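Local coordinates for protein geranyltranstransferase (PDB 3NPK) that probably catalyses the condensation of geranyl diphosphate with isopentenyl diphosphate to give farnesyl diphosphate and pyrophosphate in isoprenoid biosynthesis, at residues F71-T74 with Y75-I78. Sequence-based numbering, arbitrary orientation.
Sequences FIHT and YSLI. With PPV (pyrophosphate), chain C.
Leu-77 lies one helical turn after His-73 and packs against a face of its imidazole. CG of Leu-77 sits 4.2 Å above the ring plane, displaced toward the rim, and CD1 makes an off-centre CH-pi contact 4.2 Å from the ring centroid. With CG anti to the backbone N (chi1 -179°), the His-73 ring is carried outward to the bound pyrophosphate, and the outer part of the ring that faces this ligand also lies over the leucine methyls.

The carbonyl oxygen of His-73 accepts two hydrogen bonds. One is the helical bond from Leu-77 N; the other comes from Ser-76, whose OG reaches back to His-73 O at 2.7 Å. Ser-76 can do this because OG stands between its own N and carbonyl carbon (chi1 79°), and it approaches the acceptor from well off the C=O direction, at 127°.

Elsewhere around the helix, Ile-72 and Tyr-75 run side by side, with CD1 of the isoleucine 4.2 Å from CD2 of the phenol ring. Tyr-75 also meets Asp-111 of the second subunit. Thr-74 and Ile-78 slant across one another instead, CG2 to CD1 at 3.9 Å, beside Met-34 of helix 27-37. The hydroxyl of Thr-74 is hydrogen-bonded to Glu-70 O and to Arg-92, which itself binds the pyrophosphate.

These i to i+3 and i to i+4 contacts belong to helix 59-80 of the mainly helical polyprenyl synthase fold, where His-73 lines the pyrophosphate pocket together with Lys-40, Arg-43 and Arg-92.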
ATOM      1  N   PHE A  71      -0.472   9.821   4.832  1.00  8.18           N
ATOM      2  CA  PHE A  71       0.542   8.771   4.646  1.00  8.25           C
ATOM      3  C   PHE A  71       0.639   8.417   3.164  1.00  8.30           C
ATOM      4  O   PHE A  71       1.742   8.273   2.629  1.00  9.23           O
ATOM      5  CB  PHE A  71       0.216   7.500   5.445  1.00  9.24           C
ATOM      6  CG  PHE A  71       0.542   7.575   6.931  1.00  9.91           C
ATOM      7  CD1 PHE A  71       0.989   8.742   7.535  1.00 10.08           C
ATOM      8  CD2 PHE A  71       0.365   6.456   7.718  1.00 10.84           C
ATOM      9  CE1 PHE A  71       1.270   8.775   8.906  1.00 10.38           C
ATOM     10  CE2 PHE A  71       0.632   6.471   9.081  1.00 11.87           C
ATOM     11  CZ  PHE A  71       1.087   7.638   9.676  1.00 10.47           C
ATOM     12  N   ILE A  72      -0.505   8.235   2.507  1.00  8.40           N
ATOM     13  CA  ILE A  72      -0.503   7.926   1.080  1.00  9.44           C
ATOM     14  C   ILE A  72       0.137   9.061   0.326  1.00  8.99           C
ATOM     15  O   ILE A  72       0.978   8.843  -0.539  1.00 10.21           O
ATOM     16  CB  ILE A  72      -1.939   7.745   0.537  1.00 10.99           C
ATOM     17  CG1 ILE A  72      -2.517   6.424   1.050  1.00 12.59           C
ATOM     18  CG2 ILE A  72      -1.980   7.868  -1.021  1.00 11.26           C
ATOM     19  CD1 ILE A  72      -1.810   5.198   0.503  1.00 13.34           C
ATOM     20  N   HIS A  73      -0.279  10.281   0.628  1.00  8.85           N
ATOM     21  CA  HIS A  73       0.243  11.419  -0.107  1.00  9.40           C
ATOM     22  C   HIS A  73       1.763  11.531   0.065  1.00  8.90           C
ATOM     23  O   HIS A  73       2.503  11.734  -0.907  1.00  9.62           O
ATOM     24  CB  HIS A  73      -0.488  12.686   0.321  1.00 10.73           C
ATOM     25  CG  HIS A  73      -0.027  13.902  -0.403  1.00 12.11           C
ATOM     26  ND1 HIS A  73       0.492  15.005   0.234  1.00 14.95           N
ATOM     27  CD2 HIS A  73       0.021  14.168  -1.727  1.00 10.56           C
ATOM     28  CE1 HIS A  73       0.813  15.917  -0.668  1.00 13.00           C
ATOM     29  NE2 HIS A  73       0.553  15.425  -1.867  1.00 15.35           N
ATOM     30  N   THR A  74       2.229  11.412   1.304  1.00  8.60           N
ATOM     31  CA  THR A  74       3.667  11.498   1.555  1.00  8.38           C
ATOM     32  C   THR A  74       4.442  10.373   0.867  1.00  8.09           C
ATOM     33  O   THR A  74       5.513  10.627   0.284  1.00  9.35           O
ATOM     34  CB  THR A  74       3.955  11.549   3.067  1.00  9.00           C
ATOM     35  OG1 THR A  74       3.469  12.790   3.582  1.00 11.74           O
ATOM     36  CG2 THR A  74       5.458  11.447   3.365  1.00  8.42           C
ATOM     37  N   TYR A  75       3.924   9.142   0.914  1.00  8.43           N
ATOM     38  CA  TYR A  75       4.625   8.044   0.222  1.00  7.96           C
ATOM     39  C   TYR A  75       4.766   8.387  -1.267  1.00  8.35           C
ATOM     40  O   TYR A  75       5.827   8.186  -1.874  1.00  9.51           O
ATOM     41  CB  TYR A  75       3.962   6.667   0.456  1.00  8.10           C
ATOM     42  CG  TYR A  75       3.402   5.995  -0.796  1.00  8.09           C
ATOM     43  CD1 TYR A  75       4.247   5.465  -1.771  1.00  8.54           C
ATOM     44  CD2 TYR A  75       2.026   5.871  -0.983  1.00  8.62           C
ATOM     45  CE1 TYR A  75       3.745   4.869  -2.908  1.00  8.68           C
ATOM     46  CE2 TYR A  75       1.512   5.253  -2.116  1.00  8.63           C
ATOM     47  CZ  TYR A  75       2.373   4.769  -3.076  1.00  7.89           C
ATOM     48  OH  TYR A  75       1.896   4.172  -4.222  1.00  9.66           O
ATOM     49  N   SER A  76       3.722   8.966  -1.848  1.00  8.00           N
ATOM     50  CA  SER A  76       3.746   9.239  -3.279  1.00  8.56           C
ATOM     51  C   SER A  76       4.801  10.281  -3.612  1.00  8.34           C
ATOM     52  O   SER A  76       5.460  10.190  -4.653  1.00 10.58           O
ATOM     53  CB  SER A  76       2.353   9.655  -3.788  1.00  8.84           C
ATOM     54  OG  SER A  76       2.039  11.006  -3.493  1.00 11.80           O
ATOM     55  N   LEU A  77       4.976  11.264  -2.731  1.00  9.00           N
ATOM     56  CA  LEU A  77       5.987  12.287  -2.954  1.00  9.82           C
ATOM     57  C   LEU A  77       7.388  11.692  -2.897  1.00  9.98           C
ATOM     58  O   LEU A  77       8.243  12.039  -3.708  1.00 10.62           O
ATOM     59  CB  LEU A  77       5.874  13.408  -1.927  1.00 12.32           C
ATOM     60  CG  LEU A  77       4.536  14.149  -1.889  1.00 14.68           C
ATOM     61  CD1 LEU A  77       4.595  15.295  -0.905  1.00 16.65           C
ATOM     62  CD2 LEU A  77       4.103  14.647  -3.275  1.00 16.17           C
ATOM     63  N   ILE A  78       7.615  10.813  -1.923  1.00  9.01           N
ATOM     64  CA  ILE A  78       8.917  10.184  -1.744  1.00  9.48           C
ATOM     65  C   ILE A  78       9.270   9.353  -2.978  1.00  9.17           C
ATOM     66  O   ILE A  78      10.388   9.456  -3.521  1.00  9.72           O
ATOM     67  CB  ILE A  78       8.943   9.313  -0.466  1.00  9.17           C
ATOM     68  CG1 ILE A  78       8.845  10.195   0.787  1.00  9.33           C
ATOM     69  CG2 ILE A  78      10.201   8.431  -0.423  1.00 10.10           C
ATOM     70  CD1 ILE A  78       8.501   9.434   2.083  1.00 10.26           C
TER
HETATM   71  O11 PPV C 290       1.775  18.530  -3.688  1.00 34.36           O
HETATM   72  P1  PPV C 290       1.241  19.463  -2.437  1.00 30.95           P
HETATM   73  O21 PPV C 290       1.088  21.038  -2.886  1.00 31.94           O
HETATM   74  O31 PPV C 290      -0.065  18.994  -1.972  1.00 32.36           O
HETATM   75  OPP PPV C 290       2.438  19.396  -1.317  1.00 25.85           O
HETATM   76  P2  PPV C 290       2.326  19.318   0.316  1.00 20.72           P
HETATM   77  O12 PPV C 290       3.912  19.375   0.764  1.00 21.31           O
HETATM   78  O22 PPV C 290       1.756  17.870   0.786  1.00 20.20           O
HETATM   79  O32 PPV C 290       1.579  20.455   0.880  1.00 20.76           O